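Local coordinates for HTH cro/C1-type domain-containing protein (Pseudomonas aeruginosa PAO1, PDB 7CSV) that acts as the antitoxin HigA, a dimeric regulatory factor that recognises specific pseudopalindromic DNA motifs, probably through its helix-turn-helix domain, at residues A[4-9]-A[74-79]; A[14-19]-A[45-50]; A[54-59]-A[65-70]; A[81-84]-A[90-93]. All blocks are in the same frame, centred on the assembly; numbering follows the deposited sequence.

Interaction 1: residues A[4-9]-A[74-79]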
# COMPACT_ATOMS: atom_id res chain seq x y z
N ASN A 4 -7.72 3.02 -21.23
CA ASN A 4 -6.72 2.53 -20.30
C ASN A 4 -7.25 1.33 -19.51
O ASN A 4 -8.46 1.09 -19.43
CB ASN A 4 -6.29 3.63 -19.33
CG ASN A 4 -5.45 4.70 -19.99
OD1 ASN A 4 -4.64 4.41 -20.88
ND2 ASN A 4 -5.62 5.95 -19.56
N GLY A 5 -6.33 0.57 -18.91
CA GLY A 5 -6.74 -0.56 -18.11
C GLY A 5 -5.64 -0.96 -17.15
O GLY A 5 -4.50 -0.52 -17.26
N MET A 6 -6.01 -1.81 -16.19
CA MET A 6 -5.07 -2.33 -15.19
C MET A 6 -5.15 -3.85 -15.16
O MET A 6 -6.23 -4.42 -15.02
CB MET A 6 -5.38 -1.78 -13.79
CG MET A 6 -5.34 -0.27 -13.67
SD MET A 6 -3.64 0.34 -13.64
CE MET A 6 -3.15 -0.22 -12.01
N ARG A 7 -4.00 -4.50 -15.27
CA ARG A 7 -3.93 -5.93 -15.09
C ARG A 7 -3.07 -6.22 -13.86
O ARG A 7 -1.98 -5.66 -13.73
CB ARG A 7 -3.35 -6.63 -16.34
CG ARG A 7 -2.70 -7.98 -16.04
CD ARG A 7 -2.95 -9.06 -17.11
NE ARG A 7 -4.35 -9.21 -17.51
CZ ARG A 7 -4.74 -9.67 -18.70
NH1 ARG A 7 -6.04 -9.78 -18.99
NH2 ARG A 7 -3.84 -10.06 -19.60
N PRO A 8 -3.54 -7.06 -12.93
CA PRO A 8 -2.83 -7.23 -11.66
C PRO A 8 -1.62 -8.15 -11.77
O PRO A 8 -1.65 -9.18 -12.44
CB PRO A 8 -3.91 -7.84 -10.74
CG PRO A 8 -5.23 -7.71 -11.52
CD PRO A 8 -4.84 -7.74 -12.95
N ILE A 9 -0.54 -7.75 -11.09
CA ILE A 9 0.62 -8.61 -10.90
C ILE A 9 0.81 -8.76 -9.41
O ILE A 9 1.12 -7.78 -8.72
CB ILE A 9 1.88 -8.02 -11.54
CG1 ILE A 9 1.73 -7.95 -13.06
CG2 ILE A 9 3.10 -8.86 -11.18
CD1 ILE A 9 3.02 -7.63 -13.74
N GLN A 74 2.70 -4.20 -3.74
CA GLN A 74 1.40 -4.54 -3.17
C GLN A 74 0.35 -3.52 -3.56
O GLN A 74 -0.77 -3.89 -3.93
CB GLN A 74 1.52 -4.65 -1.65
CG GLN A 74 0.18 -4.95 -0.97
CD GLN A 74 -0.36 -6.30 -1.36
OE1 GLN A 74 0.38 -7.27 -1.48
NE2 GLN A 74 -1.67 -6.37 -1.59
N SER A 75 0.67 -2.24 -3.46
CA SER A 75 -0.32 -1.22 -3.80
C SER A 75 -0.70 -1.31 -5.27
O SER A 75 -1.88 -1.14 -5.62
CB SER A 75 0.21 0.17 -3.47
OG SER A 75 1.32 0.49 -4.26
N GLU A 76 0.27 -1.57 -6.15
CA GLU A 76 -0.10 -1.73 -7.56
C GLU A 76 -1.09 -2.87 -7.74
O GLU A 76 -2.09 -2.72 -8.45
CB GLU A 76 1.14 -1.95 -8.43
CG GLU A 76 0.81 -2.19 -9.94
CD GLU A 76 0.45 -0.92 -10.71
OE1 GLU A 76 0.14 -1.04 -11.92
OE2 GLU A 76 0.49 0.19 -10.14
N TYR A 77 -0.85 -4.00 -7.07
CA TYR A 77 -1.75 -5.15 -7.18
C TYR A 77 -3.14 -4.81 -6.64
O TYR A 77 -4.16 -5.10 -7.27
CB TYR A 77 -1.17 -6.35 -6.42
CG TYR A 77 -2.15 -7.51 -6.30
CD1 TYR A 77 -2.32 -8.42 -7.34
CD2 TYR A 77 -2.91 -7.67 -5.15
CE1 TYR A 77 -3.23 -9.48 -7.22
CE2 TYR A 77 -3.82 -8.72 -5.02
CZ TYR A 77 -3.97 -9.62 -6.05
OH TYR A 77 -4.87 -10.65 -5.90
N SER A 78 -3.18 -4.19 -5.45
CA SER A 78 -4.48 -3.85 -4.86
C SER A 78 -5.21 -2.83 -5.72
O SER A 78 -6.44 -2.90 -5.87
CB SER A 78 -4.29 -3.30 -3.45
OG SER A 78 -3.79 -4.31 -2.61
N LEU A 79 -4.48 -1.87 -6.29
CA LEU A 79 -5.14 -0.90 -7.17
C LEU A 79 -5.67 -1.56 -8.42
O LEU A 79 -6.77 -1.23 -8.90
CB LEU A 79 -4.18 0.23 -7.53
CG LEU A 79 -3.97 1.27 -6.43
CD1 LEU A 79 -2.88 2.25 -6.83
CD2 LEU A 79 -5.29 2.01 -6.12
O HOH W 1 -0.87 -3.53 -12.53

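Interaction 2: residues A[14-19]-A[45-50]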
# COMPACT_ATOMS: atom_id res chain seq x y z
N ILE A 14 6.71 -11.61 -8.19
CA ILE A 14 8.03 -10.99 -8.21
C ILE A 14 8.93 -11.60 -7.15
O ILE A 14 10.13 -11.79 -7.37
CB ILE A 14 7.88 -9.47 -8.04
CG1 ILE A 14 7.23 -8.88 -9.30
CG2 ILE A 14 9.23 -8.81 -7.70
CD1 ILE A 14 7.19 -7.39 -9.34
N LEU A 15 8.37 -11.93 -5.98
CA LEU A 15 9.16 -12.60 -4.95
C LEU A 15 9.69 -13.93 -5.47
O LEU A 15 10.89 -14.24 -5.34
CB LEU A 15 8.32 -12.81 -3.69
CG LEU A 15 8.92 -13.59 -2.53
CD1 LEU A 15 10.21 -12.93 -2.13
CD2 LEU A 15 7.92 -13.64 -1.37
N ARG A 16 8.80 -14.73 -6.08
CA ARG A 16 9.19 -16.02 -6.65
C ARG A 16 10.26 -15.85 -7.72
O ARG A 16 11.31 -16.50 -7.67
CB ARG A 16 7.96 -16.72 -7.27
CG ARG A 16 6.98 -17.35 -6.30
CD ARG A 16 5.99 -18.28 -7.01
NE ARG A 16 5.67 -17.84 -8.37
CZ ARG A 16 4.57 -17.17 -8.72
NH1 ARG A 16 4.39 -16.81 -9.98
NH2 ARG A 16 3.64 -16.86 -7.82
N ASP A 17 10.01 -14.98 -8.69
CA ASP A 17 10.83 -14.94 -9.90
C ASP A 17 12.15 -14.22 -9.69
O ASP A 17 13.19 -14.68 -10.18
CB ASP A 17 10.08 -14.25 -11.04
CG ASP A 17 8.88 -15.03 -11.52
OD1 ASP A 17 8.77 -16.23 -11.23
OD2 ASP A 17 8.02 -14.41 -12.19
N GLU A 18 12.15 -13.07 -9.00
CA GLU A 18 13.33 -12.23 -8.91
C GLU A 18 14.13 -12.45 -7.65
O GLU A 18 15.23 -11.89 -7.53
CB GLU A 18 12.95 -10.75 -9.00
CG GLU A 18 12.17 -10.40 -10.24
CD GLU A 18 13.00 -10.55 -11.49
OE1 GLU A 18 14.23 -10.69 -11.39
OE2 GLU A 18 12.42 -10.52 -12.58
N PHE A 19 13.61 -13.22 -6.70
CA PHE A 19 14.34 -13.40 -5.45
C PHE A 19 14.49 -14.88 -5.10
O PHE A 19 15.62 -15.36 -4.98
CB PHE A 19 13.64 -12.62 -4.33
CG PHE A 19 13.70 -11.13 -4.52
CD1 PHE A 19 12.73 -10.47 -5.25
CD2 PHE A 19 14.75 -10.39 -3.98
CE1 PHE A 19 12.79 -9.11 -5.43
CE2 PHE A 19 14.82 -9.03 -4.15
CZ PHE A 19 13.82 -8.38 -4.88
N VAL A 45 3.52 -16.46 -1.99
CA VAL A 45 4.03 -16.95 -3.27
C VAL A 45 2.93 -17.64 -4.06
O VAL A 45 3.01 -17.71 -5.29
CB VAL A 45 5.24 -17.88 -3.09
CG1 VAL A 45 6.34 -17.18 -2.31
CG2 VAL A 45 4.82 -19.18 -2.43
N ARG A 46 1.92 -18.17 -3.38
CA ARG A 46 0.75 -18.73 -4.04
C ARG A 46 -0.26 -17.67 -4.45
O ARG A 46 -1.31 -18.01 -5.00
CB ARG A 46 0.07 -19.75 -3.12
CG ARG A 46 0.85 -21.04 -2.92
CD ARG A 46 0.54 -22.03 -4.02
NE ARG A 46 -0.68 -22.80 -3.75
CZ ARG A 46 -1.88 -22.51 -4.24
NH1 ARG A 46 -2.92 -23.28 -3.92
NH2 ARG A 46 -2.05 -21.46 -5.04
N GLU A 47 0.04 -16.39 -4.17
CA GLU A 47 -0.83 -15.27 -4.53
C GLU A 47 -2.17 -15.33 -3.80
O GLU A 47 -3.21 -14.91 -4.33
CB GLU A 47 -1.00 -15.19 -6.06
CG GLU A 47 0.36 -15.31 -6.77
CD GLU A 47 0.33 -14.98 -8.24
OE1 GLU A 47 -0.69 -14.44 -8.74
OE2 GLU A 47 1.33 -15.28 -8.92
N GLN A 48 -2.14 -15.83 -2.56
CA GLN A 48 -3.31 -15.97 -1.70
C GLN A 48 -3.26 -15.04 -0.50
O GLN A 48 -4.10 -15.15 0.40
CB GLN A 48 -3.44 -17.42 -1.20
CG GLN A 48 -3.42 -18.44 -2.29
CD GLN A 48 -4.62 -18.27 -3.21
OE1 GLN A 48 -5.76 -18.25 -2.76
NE2 GLN A 48 -4.36 -18.13 -4.50
N ARG A 49 -2.29 -14.14 -0.47
CA ARG A 49 -2.17 -13.20 0.64
C ARG A 49 -1.29 -12.06 0.17
O ARG A 49 -0.35 -12.27 -0.60
CB ARG A 49 -1.57 -13.88 1.87
CG ARG A 49 -1.28 -12.94 3.02
CD ARG A 49 -0.17 -13.47 3.91
NE ARG A 49 -0.51 -14.73 4.57
CZ ARG A 49 -1.31 -14.82 5.63
NH1 ARG A 49 -1.56 -16.01 6.17
NH2 ARG A 49 -1.85 -13.73 6.16
N GLY A 50 -1.61 -10.84 0.61
CA GLY A 50 -0.78 -9.70 0.28
C GLY A 50 0.39 -9.51 1.23
O GLY A 50 0.52 -10.20 2.25

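Interaction 3: residues A[54-59]-A[65-70]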
# COMPACT_ATOMS: atom_id res chain seq x y z
N ASP A 54 4.57 -5.22 8.08
CA ASP A 54 5.57 -5.97 8.84
C ASP A 54 6.35 -6.89 7.92
O ASP A 54 7.58 -6.93 7.98
CB ASP A 54 4.88 -6.75 9.96
CG ASP A 54 5.85 -7.52 10.83
OD1 ASP A 54 6.40 -6.91 11.78
OD2 ASP A 54 6.04 -8.73 10.59
N MET A 55 5.65 -7.55 6.99
CA MET A 55 6.33 -8.44 6.05
C MET A 55 7.23 -7.67 5.09
O MET A 55 8.28 -8.17 4.69
CB MET A 55 5.30 -9.26 5.26
CG MET A 55 5.01 -10.62 5.87
SD MET A 55 6.44 -11.73 5.94
CE MET A 55 7.12 -11.57 4.31
N ALA A 56 6.82 -6.46 4.69
CA ALA A 56 7.65 -5.65 3.81
C ALA A 56 8.95 -5.26 4.48
O ALA A 56 10.00 -5.20 3.83
CB ALA A 56 6.90 -4.39 3.38
N ILE A 57 8.88 -4.94 5.77
CA ILE A 57 10.11 -4.62 6.50
C ILE A 57 11.01 -5.85 6.58
O ILE A 57 12.23 -5.75 6.40
CB ILE A 57 9.76 -4.06 7.89
CG1 ILE A 57 9.03 -2.72 7.75
CG2 ILE A 57 11.03 -3.88 8.74
CD1 ILE A 57 8.39 -2.24 9.04
N ARG A 58 10.43 -7.03 6.82
CA ARG A 58 11.22 -8.25 6.88
C ARG A 58 11.87 -8.56 5.54
O ARG A 58 13.05 -8.90 5.48
CB ARG A 58 10.36 -9.43 7.35
CG ARG A 58 9.77 -9.23 8.74
CD ARG A 58 8.98 -10.43 9.22
NE ARG A 58 8.51 -10.18 10.58
CZ ARG A 58 9.17 -10.50 11.69
NH1 ARG A 58 10.34 -11.13 11.64
NH2 ARG A 58 8.65 -10.20 12.87
N LEU A 59 11.11 -8.46 4.45
CA LEU A 59 11.67 -8.75 3.14
C LEU A 59 12.74 -7.74 2.76
O LEU A 59 13.77 -8.10 2.17
CB LEU A 59 10.56 -8.77 2.09
CG LEU A 59 9.60 -9.94 2.17
CD1 LEU A 59 8.30 -9.61 1.42
CD2 LEU A 59 10.27 -11.18 1.56
N THR A 65 16.49 -4.56 0.20
CA THR A 65 15.66 -3.60 -0.52
C THR A 65 15.05 -2.65 0.50
O THR A 65 15.10 -2.88 1.71
CB THR A 65 14.52 -4.27 -1.30
OG1 THR A 65 13.54 -4.77 -0.38
CG2 THR A 65 15.03 -5.40 -2.18
N SER A 66 14.44 -1.57 0.00
CA SER A 66 13.59 -0.81 0.89
C SER A 66 12.33 -1.61 1.19
O SER A 66 11.94 -2.51 0.44
CB SER A 66 13.22 0.54 0.27
OG SER A 66 12.29 0.35 -0.79
N ALA A 67 11.68 -1.28 2.31
CA ALA A 67 10.38 -1.88 2.57
C ALA A 67 9.34 -1.35 1.61
O ALA A 67 8.42 -2.08 1.23
CB ALA A 67 9.96 -1.61 4.02
N GLN A 68 9.50 -0.10 1.16
CA GLN A 68 8.56 0.50 0.22
C GLN A 68 8.55 -0.23 -1.11
O GLN A 68 7.52 -0.23 -1.79
CB GLN A 68 8.88 1.97 0.02
CG GLN A 68 8.39 2.85 1.15
CD GLN A 68 6.92 3.25 1.00
OE1 GLN A 68 6.11 2.55 0.39
NE2 GLN A 68 6.58 4.39 1.56
N PHE A 69 9.68 -0.80 -1.53
CA PHE A 69 9.71 -1.59 -2.75
C PHE A 69 8.59 -2.62 -2.75
O PHE A 69 7.82 -2.73 -3.71
CB PHE A 69 11.08 -2.27 -2.90
CG PHE A 69 11.14 -3.30 -4.02
CD1 PHE A 69 11.32 -2.90 -5.35
CD2 PHE A 69 11.02 -4.65 -3.74
CE1 PHE A 69 11.38 -3.85 -6.37
CE2 PHE A 69 11.08 -5.61 -4.75
CZ PHE A 69 11.27 -5.21 -6.07
N TRP A 70 8.47 -3.36 -1.64
CA TRP A 70 7.44 -4.39 -1.54
C TRP A 70 6.06 -3.79 -1.38
O TRP A 70 5.09 -4.31 -1.94
CB TRP A 70 7.75 -5.32 -0.37
CG TRP A 70 9.02 -6.02 -0.61
CD1 TRP A 70 10.24 -5.69 -0.11
CD2 TRP A 70 9.22 -7.14 -1.47
NE1 TRP A 70 11.19 -6.55 -0.58
CE2 TRP A 70 10.60 -7.46 -1.42
CE3 TRP A 70 8.37 -7.92 -2.25
CZ2 TRP A 70 11.15 -8.52 -2.13
CZ3 TRP A 70 8.92 -8.98 -2.97
CH2 TRP A 70 10.29 -9.27 -2.90

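Interaction 4: residues A[81-84]-A[90-93]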
# COMPACT_ATOMS: atom_id res chain seq x y z
N THR A 81 -6.68 -4.71 -8.93
CA THR A 81 -7.87 -5.50 -8.65
C THR A 81 -9.06 -4.60 -8.35
O THR A 81 -10.17 -4.84 -8.84
CB THR A 81 -7.60 -6.47 -7.50
OG1 THR A 81 -7.39 -5.73 -6.29
CG2 THR A 81 -6.35 -7.24 -7.80
N ALA A 82 -8.84 -3.55 -7.55
CA ALA A 82 -9.90 -2.59 -7.25
C ALA A 82 -10.38 -1.89 -8.51
O ALA A 82 -11.58 -1.66 -8.68
CB ALA A 82 -9.41 -1.55 -6.24
N TYR A 83 -9.44 -1.54 -9.40
CA TYR A 83 -9.84 -0.86 -10.63
C TYR A 83 -10.66 -1.78 -11.53
O TYR A 83 -11.66 -1.35 -12.12
CB TYR A 83 -8.62 -0.36 -11.41
CG TYR A 83 -9.02 0.51 -12.58
CD1 TYR A 83 -9.39 1.83 -12.38
CD2 TYR A 83 -9.08 -0.01 -13.86
CE1 TYR A 83 -9.78 2.64 -13.45
CE2 TYR A 83 -9.48 0.79 -14.94
CZ TYR A 83 -9.83 2.11 -14.72
OH TYR A 83 -10.22 2.90 -15.78
N ALA A 84 -10.23 -3.04 -11.67
CA ALA A 84 -10.97 -3.95 -12.54
C ALA A 84 -12.38 -4.18 -12.02
O ALA A 84 -13.31 -4.42 -12.80
CB ALA A 84 -10.23 -5.28 -12.67
N ILE A 90 -16.48 4.07 -10.74
CA ILE A 90 -15.92 5.23 -10.06
C ILE A 90 -15.73 6.38 -11.04
O ILE A 90 -16.10 7.53 -10.76
CB ILE A 90 -14.58 4.86 -9.38
CG1 ILE A 90 -14.85 4.04 -8.12
CG2 ILE A 90 -13.79 6.11 -9.03
CD1 ILE A 90 -13.57 3.44 -7.47
N GLU A 91 -15.18 6.09 -12.22
CA GLU A 91 -15.00 7.14 -13.21
C GLU A 91 -16.33 7.64 -13.74
O GLU A 91 -16.44 8.82 -14.10
CB GLU A 91 -14.10 6.63 -14.34
CG GLU A 91 -12.66 6.52 -13.86
CD GLU A 91 -11.78 5.64 -14.71
OE1 GLU A 91 -12.29 4.95 -15.62
OE2 GLU A 91 -10.57 5.63 -14.45
N HIS A 92 -17.34 6.77 -13.78
CA HIS A 92 -18.67 7.17 -14.23
C HIS A 92 -19.35 8.11 -13.25
O HIS A 92 -20.12 8.99 -13.67
CB HIS A 92 -19.51 5.92 -14.46
CG HIS A 92 -20.94 6.19 -14.84
ND1 HIS A 92 -21.30 6.71 -16.06
CD2 HIS A 92 -22.09 5.98 -14.16
CE1 HIS A 92 -22.62 6.82 -16.12
NE2 HIS A 92 -23.12 6.39 -14.98
N GLU A 93 -19.11 7.96 -11.95
CA GLU A 93 -19.89 8.70 -10.97
C GLU A 93 -19.16 9.86 -10.32
O GLU A 93 -19.81 10.65 -9.63
CB GLU A 93 -20.42 7.77 -9.88
CG GLU A 93 -19.34 7.17 -9.01
CD GLU A 93 -19.82 5.97 -8.23
OE1 GLU A 93 -20.92 5.46 -8.52
OE2 GLU A 93 -19.09 5.52 -7.32

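Interaction 1: residues A[4-9]-A[74-79]
Tyr77 meets the backbone of Ile9 and the ring of Pro8, and its side chain can be followed outward atom by atom. Its CB lies 3.5 Å from Ile9 O. CG follows, farther from that oxygen; CD1, two bonds from CB, meets both Ile9 O and Pro8 CB at 3.8 Å, and CE1 stays 3.9 Å from Pro8 CB. Both neighbours approach the ring obliquely, while His10, the next loop residue, also meets it edge-to-face, and Pro11 touches it. With CG opposite the backbone N and beside the carbonyl carbon (chi1 171°), CD1 and CE1 come to lie by Pro8 CB. Pro8 and Tyr77 also mark the closest backbone approach, 5.1 Å between their CA atoms. In the fold this is an extended N-terminal arm, leading into helix 11-23, that runs against the direction of the long C-terminal helix 67-93 and lies on its surface. Farther up the arm a methyl meets a carboxylate: Met6 folds at chi2 and chi3 (-76° and -71°), which carries CE to 3.4 Å from Glu76 OE1. A water molecule donates to two acceptors, Arg7 O at 2.7 Å and Glu76 OE1 at 2.8 Å, and so joins loop to helix where no direct hydrogen bond does. The other carboxylate oxygen, Glu76 OE2, is hydrogen-bonded to Gln68 of the second subunit.

Interaction 2: residues A[14-19]-A[45-50]
Arg16 on helix 11-23 and Val45 at the end of helix 38-45 bring their CA atoms to 6.2 Å, and directly beyond Val45 the chain leaves the helix through a Schellman motif in which Glu47 has positive phi (64°). The guanidinium of Arg16 spans this turn. From NH2 run two hydrogen bonds, one to Val45 O at 2.7 Å and one to Glu47 OE2 at 3.0 Å; the second is nearly straight (171° at the hydrogen) and is a salt bridge, the first more bent. Both acceptors lie close to the guanidinium plane, at its edge. The carboxylate of Glu47 is almost coplanar with it, but offers OE2 by its anti lone pair, so the pair is joined end-on through NH2 and not as a two-pronged bridge. A kink in the arginine chain at chi3 (-32°) turns the guanidinium toward both acceptors. Nearer the backbone, Arg16 CG lies 3.7 Å from Val45 CB, the aliphatic stem thus crossing the valine at a slant. Behind it, Leu15 CD2 reaches Val45 CG1 at 4.0 Å, while Leu15 continues into a core with Leu59, Phe63 and Trp70. The arrangement ties the first helix of the Cro/C1-type helix-turn-helix fold to the exit of helix 38-45, whose place as the third helix is consistent with the recognition helix of this family.

Interaction 3: residues A[54-59]-A[65-70]
Leu59 lies over one face of the Trp70 indole, and Phe69, the tryptophan's own neighbour in the chain, places CD2 over the rim of the opposite face. Leu59 CB is 3.7 Å from the centroid of the five-membered ring and only 17° off its normal, the geometry of a CH-pi contact; Leu59 CD1 extends the cover to the fused bond, 3.9 Å from Trp70 CD2. On the other side Phe69 CD2 stands 3.6 Å above the indole plane. The indole NE1 makes a weak, bent hydrogen bond (128°) to Thr65 OG1, which lies off the ring plane, and that hydroxyl in turn donates to Ser66 O. Trp70 thus fills the angle between two successive helices of the HTH domain, 53-63 and 67-93, with Leu15 and Phe19 of helix 11-23 also packed against it. The closest CA atoms are those of Ile57 and Ala67, 4.8 Å apart, with two alanines, Ala56 and Ala67, facing each other there. Ala67 CA makes a CA-H...O contact with Ala56 O at 3.6 Å, and Ala56 CB packs on Trp70 CB at 4.0 Å. Ala67 CB also touches Ile57 CG1, next to Leu79 of the second subunit, which packs on both residues. The start of helix 67-93 is fixed by Ser66 at the N-cap, whose OG accepts from Phe69 N at 2.9 Å.

Interaction 4: residues A[81-84]-A[90-93]
The phenol oxygen of Tyr83 donates to Glu91 OE1 over 2.9 Å, a hydrogen bond that spans two turns of one helix, 67-93. The acceptor is met on its syn side, 23° out of the carboxylate plane. The second oxygen is close as well: Glu91 OE2 lies 3.1 Å from Tyr83 OH and 3.3 Å from Tyr83 CE1, near the plane of the ring and at its edge. Ring and carboxylate planes are turned 64° apart, and the two side chains cross at about a right angle; OE1 accepts the hydroxyl's hydrogen bond while OE2 lies beside both OH and CE1. Tyr83 CG stands opposite the backbone N (chi1 -172°), while the glutamate chain, extended beyond CG, reaches back to the hydroxyl. Met6 of the N-terminal arm packs against the tyrosine; Ile57 and Arg61 of the second subunit lie on Tyr83 and Glu91 respectively, which puts the pair beside the dimer interface. Chemically, the phenol donor, and perhaps Arg61 of the second subunit close by, would be expected to stabilise the negative charge and so to favour the ionised form of Glu91.

Interactions 2 and 3 share the helix-turn-helix core: their centres are 13 Å apart and Phe19 CE1 touches Trp70 CH2 at 3.6 Å. Interactions 1 and 4 lie across the chain's centre from interaction 3, joined along the arm where Met6 CG meets Tyr83 CD2 at 3.8 Å. Interaction 1 also reaches interaction 2, with Gln74 OE1 3.2 Å from Gly50 CA. Within one chain interactions 3 and 4 are far apart, about 28 Å between centres, yet the dimer unites them: Arg58 of one subunit forms a salt bridge with Glu93 of the other. The long helix 67-93, used by interactions 1, 3 and 4, therefore connects the putative DNA-binding domain to its partner subunit.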